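PDB 5ICQ: methylocystis parvus OBBP MbnE from Methylocystis parvus OBBP, which probably binds the copper-chelating peptide methanobactin in the periplasm, as a solute-binding protein of its transport machinery. Local coordinates for residues A[220-232]-A[238-250]. Residues are numbered along the deposited sequence; the frame is centred on the assembly and turned at random.
Sequences KPLGSGPYVVADV and LLLKRDPNYWGAD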
loop_
_atom_site.group_PDB
_atom_site.type_symbol
_atom_site.label_atom_id
_atom_site.label_comp_id
_atom_site.label_asym_id
_atom_site.label_seq_id
_atom_site.Cartn_x
_atom_site.Cartn_y
_atom_site.Cartn_z
ATOM N N LYS A 220 -0.043 -13.469 -25.670
ATOM C CA LYS A 220 0.207 -14.209 -24.443
ATOM C C LYS A 220 1.680 -14.096 -24.062
ATOM O O LYS A 220 2.544 -14.575 -24.807
ATOM C CB LYS A 220 -0.214 -15.656 -24.622
ATOM C CG LYS A 220 -1.686 -15.784 -25.004
ATOM C CD LYS A 220 -2.046 -17.225 -25.331
ATOM C CE LYS A 220 -3.455 -17.326 -25.875
ATOM N NZ LYS A 220 -3.726 -18.706 -26.351
ATOM N N PRO A 221 2.009 -13.468 -22.942
ATOM C CA PRO A 221 3.414 -13.250 -22.591
ATOM C C PRO A 221 4.062 -14.496 -22.013
ATOM O O PRO A 221 3.420 -15.320 -21.358
ATOM C CB PRO A 221 3.331 -12.147 -21.533
ATOM C CG PRO A 221 2.035 -12.471 -20.818
ATOM C CD PRO A 221 1.095 -12.962 -21.901
ATOM N N LEU A 222 5.368 -14.607 -22.242
ATOM C CA LEU A 222 6.144 -15.725 -21.725
ATOM C C LEU A 222 6.718 -15.380 -20.357
ATOM O O LEU A 222 7.409 -14.362 -20.200
ATOM C CB LEU A 222 7.278 -16.090 -22.688
ATOM C CG LEU A 222 8.045 -17.332 -22.207
ATOM C CD1 LEU A 222 7.185 -18.563 -22.405
ATOM C CD2 LEU A 222 9.389 -17.500 -22.906
ATOM N N GLY A 223 6.447 -16.234 -19.375
ATOM C CA GLY A 223 7.081 -16.111 -18.077
ATOM C C GLY A 223 7.663 -17.429 -17.607
ATOM O O GLY A 223 7.821 -18.359 -18.405
ATOM N N SER A 224 8.010 -17.516 -16.320
ATOM C CA SER A 224 8.577 -18.730 -15.746
ATOM C C SER A 224 7.746 -19.278 -14.595
ATOM O O SER A 224 8.186 -20.221 -13.940
ATOM C CB SER A 224 10.010 -18.485 -15.260
ATOM O OG SER A 224 10.030 -17.489 -14.243
ATOM N N GLY A 225 6.561 -18.720 -14.341
ATOM C CA GLY A 225 5.798 -19.057 -13.160
ATOM C C GLY A 225 4.926 -20.288 -13.331
ATOM O O GLY A 225 4.927 -20.983 -14.368
ATOM N N PRO A 226 4.166 -20.588 -12.274
ATOM C CA PRO A 226 3.362 -21.822 -12.255
ATOM C C PRO A 226 2.245 -21.878 -13.276
ATOM O O PRO A 226 1.752 -22.979 -13.545
ATOM C CB PRO A 226 2.789 -21.838 -10.833
ATOM C CG PRO A 226 2.818 -20.389 -10.401
ATOM C CD PRO A 226 4.111 -19.880 -10.983
ATOM N N TYR A 227 1.795 -20.750 -13.814
ATOM C CA TYR A 227 0.698 -20.720 -14.769
ATOM C C TYR A 227 1.138 -20.079 -16.072
ATOM O O TYR A 227 1.986 -19.183 -16.087
ATOM C CB TYR A 227 -0.515 -19.929 -14.239
ATOM C CG TYR A 227 -1.130 -20.552 -13.017
ATOM C CD1 TYR A 227 -2.089 -21.558 -13.129
ATOM C CD2 TYR A 227 -0.730 -20.159 -11.744
ATOM C CE1 TYR A 227 -2.649 -22.147 -11.984
ATOM C CE2 TYR A 227 -1.276 -20.741 -10.605
ATOM C CZ TYR A 227 -2.235 -21.726 -10.735
ATOM O OH TYR A 227 -2.755 -22.308 -9.599
ATOM N N VAL A 228 0.528 -20.529 -17.161
ATOM C CA VAL A 228 0.665 -19.867 -18.452
ATOM C C VAL A 228 -0.664 -19.221 -18.813
ATOM O O VAL A 228 -1.734 -19.593 -18.308
ATOM C CB VAL A 228 1.110 -20.838 -19.562
ATOM C CG1 VAL A 228 2.372 -21.569 -19.148
ATOM C CG2 VAL A 228 -0.011 -21.826 -19.891
ATOM N N VAL A 229 -0.591 -18.231 -19.699
ATOM C CA VAL A 229 -1.788 -17.555 -20.188
ATOM C C VAL A 229 -2.392 -18.418 -21.291
ATOM O O VAL A 229 -1.793 -18.592 -22.356
ATOM C CB VAL A 229 -1.478 -16.143 -20.689
ATOM C CG1 VAL A 229 -2.734 -15.515 -21.274
ATOM C CG2 VAL A 229 -0.950 -15.296 -19.553
ATOM N N ALA A 230 -3.570 -18.979 -21.025
ATOM C CA ALA A 230 -4.219 -19.930 -21.915
ATOM C C ALA A 230 -5.249 -19.291 -22.830
ATOM O O ALA A 230 -5.437 -19.762 -23.956
ATOM C CB ALA A 230 -4.897 -21.034 -21.100
ATOM N N ASP A 231 -5.914 -18.233 -22.384
ATOM C CA ASP A 231 -6.902 -17.567 -23.221
ATOM C C ASP A 231 -7.055 -16.139 -22.727
ATOM O O ASP A 231 -6.942 -15.872 -21.529
ATOM C CB ASP A 231 -8.256 -18.285 -23.189
ATOM C CG ASP A 231 -9.246 -17.707 -24.194
ATOM O OD1 ASP A 231 -8.895 -17.628 -25.388
ATOM O OD2 ASP A 231 -10.357 -17.308 -23.786
ATOM N N VAL A 232 -7.298 -15.220 -23.654
ATOM C CA VAL A 232 -7.536 -13.832 -23.282
ATOM C C VAL A 232 -8.614 -13.257 -24.186
ATOM O O VAL A 232 -8.572 -13.427 -25.410
ATOM C CB VAL A 232 -6.254 -12.975 -23.345
ATOM C CG1 VAL A 232 -5.586 -13.113 -24.685
ATOM C CG2 VAL A 232 -6.572 -11.502 -23.052
ATOM N N LEU A 238 -9.345 -13.294 -18.485
ATOM C CA LEU A 238 -7.999 -13.833 -18.628
ATOM C C LEU A 238 -8.014 -15.219 -18.004
ATOM O O LEU A 238 -8.394 -15.364 -16.838
ATOM C CB LEU A 238 -6.979 -12.926 -17.937
ATOM C CG LEU A 238 -5.553 -13.462 -17.829
ATOM C CD1 LEU A 238 -4.981 -13.658 -19.222
ATOM C CD2 LEU A 238 -4.671 -12.522 -16.993
ATOM N N LEU A 239 -7.666 -16.239 -18.781
ATOM C CA LEU A 239 -7.644 -17.614 -18.289
ATOM C C LEU A 239 -6.203 -18.078 -18.126
ATOM O O LEU A 239 -5.428 -18.086 -19.092
ATOM C CB LEU A 239 -8.399 -18.561 -19.221
ATOM C CG LEU A 239 -8.398 -20.034 -18.773
ATOM C CD1 LEU A 239 -9.194 -20.234 -17.480
ATOM C CD2 LEU A 239 -8.919 -20.958 -19.876
ATOM N N LEU A 240 -5.856 -18.467 -16.907
ATOM C CA LEU A 240 -4.558 -19.035 -16.586
ATOM C C LEU A 240 -4.703 -20.538 -16.419
ATOM O O LEU A 240 -5.679 -21.012 -15.838
ATOM C CB LEU A 240 -4.005 -18.436 -15.294
ATOM C CG LEU A 240 -3.923 -16.917 -15.255
ATOM C CD1 LEU A 240 -3.290 -16.477 -13.946
ATOM C CD2 LEU A 240 -3.136 -16.407 -16.460
ATOM N N LYS A 241 -3.735 -21.285 -16.927
ATOM C CA LYS A 241 -3.748 -22.734 -16.810
ATOM C C LYS A 241 -2.387 -23.185 -16.305
ATOM O O LYS A 241 -1.357 -22.662 -16.738
ATOM C CB LYS A 241 -4.076 -23.389 -18.164
ATOM C CG LYS A 241 -4.105 -24.896 -18.127
ATOM C CD LYS A 241 -4.779 -25.442 -19.375
ATOM C CE LYS A 241 -4.914 -26.954 -19.319
ATOM N NZ LYS A 241 -5.504 -27.466 -20.594
ATOM N N ARG A 242 -2.383 -24.154 -15.393
ATOM C CA ARG A 242 -1.131 -24.590 -14.797
ATOM C C ARG A 242 -0.162 -25.071 -15.872
ATOM O O ARG A 242 -0.561 -25.712 -16.848
ATOM C CB ARG A 242 -1.382 -25.723 -13.799
ATOM C CG ARG A 242 -0.093 -26.349 -13.286
ATOM C CD ARG A 242 -0.327 -27.646 -12.526
ATOM N NE ARG A 242 -1.422 -27.537 -11.565
ATOM C CZ ARG A 242 -1.338 -26.895 -10.410
ATOM N NH1 ARG A 242 -0.198 -26.286 -10.079
ATOM N NH2 ARG A 242 -2.381 -26.864 -9.596
ATOM N N ASP A 243 1.109 -24.704 -15.711
ATOM C CA ASP A 243 2.207 -25.307 -16.459
ATOM C C ASP A 243 2.553 -26.616 -15.765
ATOM O O ASP A 243 3.088 -26.594 -14.653
ATOM C CB ASP A 243 3.433 -24.391 -16.497
ATOM C CG ASP A 243 4.605 -24.998 -17.275
ATOM O OD1 ASP A 243 4.496 -26.152 -17.754
ATOM O OD2 ASP A 243 5.646 -24.319 -17.396
ATOM N N PRO A 244 2.270 -27.762 -16.379
ATOM C CA PRO A 244 2.565 -29.045 -15.720
ATOM C C PRO A 244 4.042 -29.254 -15.427
ATOM O O PRO A 244 4.389 -30.125 -14.622
ATOM C CB PRO A 244 2.044 -30.083 -16.723
ATOM C CG PRO A 244 1.974 -29.368 -18.032
ATOM C CD PRO A 244 1.705 -27.927 -17.729
ATOM N N ASN A 245 4.926 -28.484 -16.051
ATOM C CA ASN A 245 6.362 -28.648 -15.853
ATOM C C ASN A 245 7.006 -27.434 -15.194
ATOM O O ASN A 245 8.227 -27.253 -15.285
ATOM C CB ASN A 245 7.004 -28.961 -17.199
ATOM C CG ASN A 245 6.382 -30.185 -17.835
ATOM O OD1 ASN A 245 6.501 -31.283 -17.298
ATOM N ND2 ASN A 245 5.712 -30.007 -18.969
ATOM N N TYR A 246 6.205 -26.607 -14.521
ATOM C CA TYR A 246 6.710 -25.442 -13.801
ATOM C C TYR A 246 7.989 -25.764 -13.026
ATOM O O TYR A 246 8.015 -26.671 -12.190
ATOM C CB TYR A 246 5.621 -24.920 -12.853
ATOM C CG TYR A 246 6.159 -23.926 -11.851
ATOM C CD1 TYR A 246 6.980 -22.873 -12.257
ATOM C CD2 TYR A 246 5.855 -24.047 -10.493
ATOM C CE1 TYR A 246 7.508 -21.982 -11.333
ATOM C CE2 TYR A 246 6.357 -23.147 -9.569
ATOM C CZ TYR A 246 7.182 -22.129 -9.989
ATOM O OH TYR A 246 7.692 -21.254 -9.062
ATOM N N TRP A 247 9.067 -25.031 -13.322
ATOM C CA TRP A 247 10.388 -25.399 -12.802
ATOM C C TRP A 247 10.440 -25.393 -11.276
ATOM O O TRP A 247 11.185 -26.181 -10.672
ATOM C CB TRP A 247 11.459 -24.445 -13.359
ATOM C CG TRP A 247 11.467 -23.131 -12.645
ATOM C CD1 TRP A 247 10.746 -22.015 -12.967
ATOM C CD2 TRP A 247 12.210 -22.802 -11.459
ATOM N NE1 TRP A 247 10.992 -21.011 -12.052
ATOM C CE2 TRP A 247 11.889 -21.469 -11.120
ATOM C CE3 TRP A 247 13.109 -23.509 -10.652
ATOM C CZ2 TRP A 247 12.447 -20.820 -10.014
ATOM C CZ3 TRP A 247 13.669 -22.859 -9.555
ATOM C CH2 TRP A 247 13.330 -21.535 -9.245
ATOM N N GLY A 248 9.675 -24.511 -10.634
ATOM C CA GLY A 248 9.862 -24.254 -9.215
ATOM C C GLY A 248 8.818 -24.866 -8.303
ATOM O O GLY A 248 8.671 -24.445 -7.153
ATOM N N ALA A 249 8.110 -25.889 -8.794
ATOM C CA ALA A 249 6.958 -26.408 -8.064
ATOM C C ALA A 249 7.344 -26.929 -6.681
ATOM O O ALA A 249 6.515 -26.903 -5.765
ATOM C CB ALA A 249 6.271 -27.512 -8.875
ATOM N N ASP A 250 8.590 -27.384 -6.499
ATOM C CA ASP A 250 9.030 -27.931 -5.218
ATOM C C ASP A 250 10.096 -27.062 -4.542
ATOM O O ASP A 250 10.792 -27.519 -3.627
ATOM C CB ASP A 250 9.523 -29.371 -5.395
ATOM C CG ASP A 250 9.717 -30.093 -4.068
ATOM O OD1 ASP A 250 8.792 -30.068 -3.221
ATOM O OD2 ASP A 250 10.807 -30.665 -3.866
HETATM O O HOH W 1 6.458 -22.166 -16.188
HETATM O O HOH W 2 2.347 -25.247 -11.509
#
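A chi1 of 167° swings the Tyr246 ring away from its own backbone N and turns one face to Pro226, at the base of a bulged antiparallel beta hairpin: Pro226 just precedes strand 227-233, and Tyr246 ends the turn after strand 237-242. Pro226 CD sits over that face, a CH-pi contact 4.0 Å from the centroid, while Gly248 N covers the opposite face, and Ser224 O meets the ring edge at CE1 (3.2 Å). Gln254 and Gln97 bind the Tyr246 hydroxyl. Replacing Tyr246 by an alanine is likely to leave Pro226 without its aromatic cover and these two glutamines without the hydroxyl they share. Along the strands, Val228 and Lys241 form a hydrogen-bonded pair. A classic beta bulge follows, where Leu239 O accepts from Ala230 N at 2.8 Å and only weakly from Asp231 N. On the face carrying Val229, Leu238 and Leu240, Val229 CG1 meets Leu238 CD1 at 3.6 Å, and Val229 CG2 touches Leu240 CD2. Strand 262-268 continues the sheet beyond strand 237-242. Beyond the last strand pair, Asp243 N donates to Pro226 O at 2.8 Å. One water bridges Gly225 O and Asp243 OD2, donating to both, with its oxygen 2.6 Å from OD2.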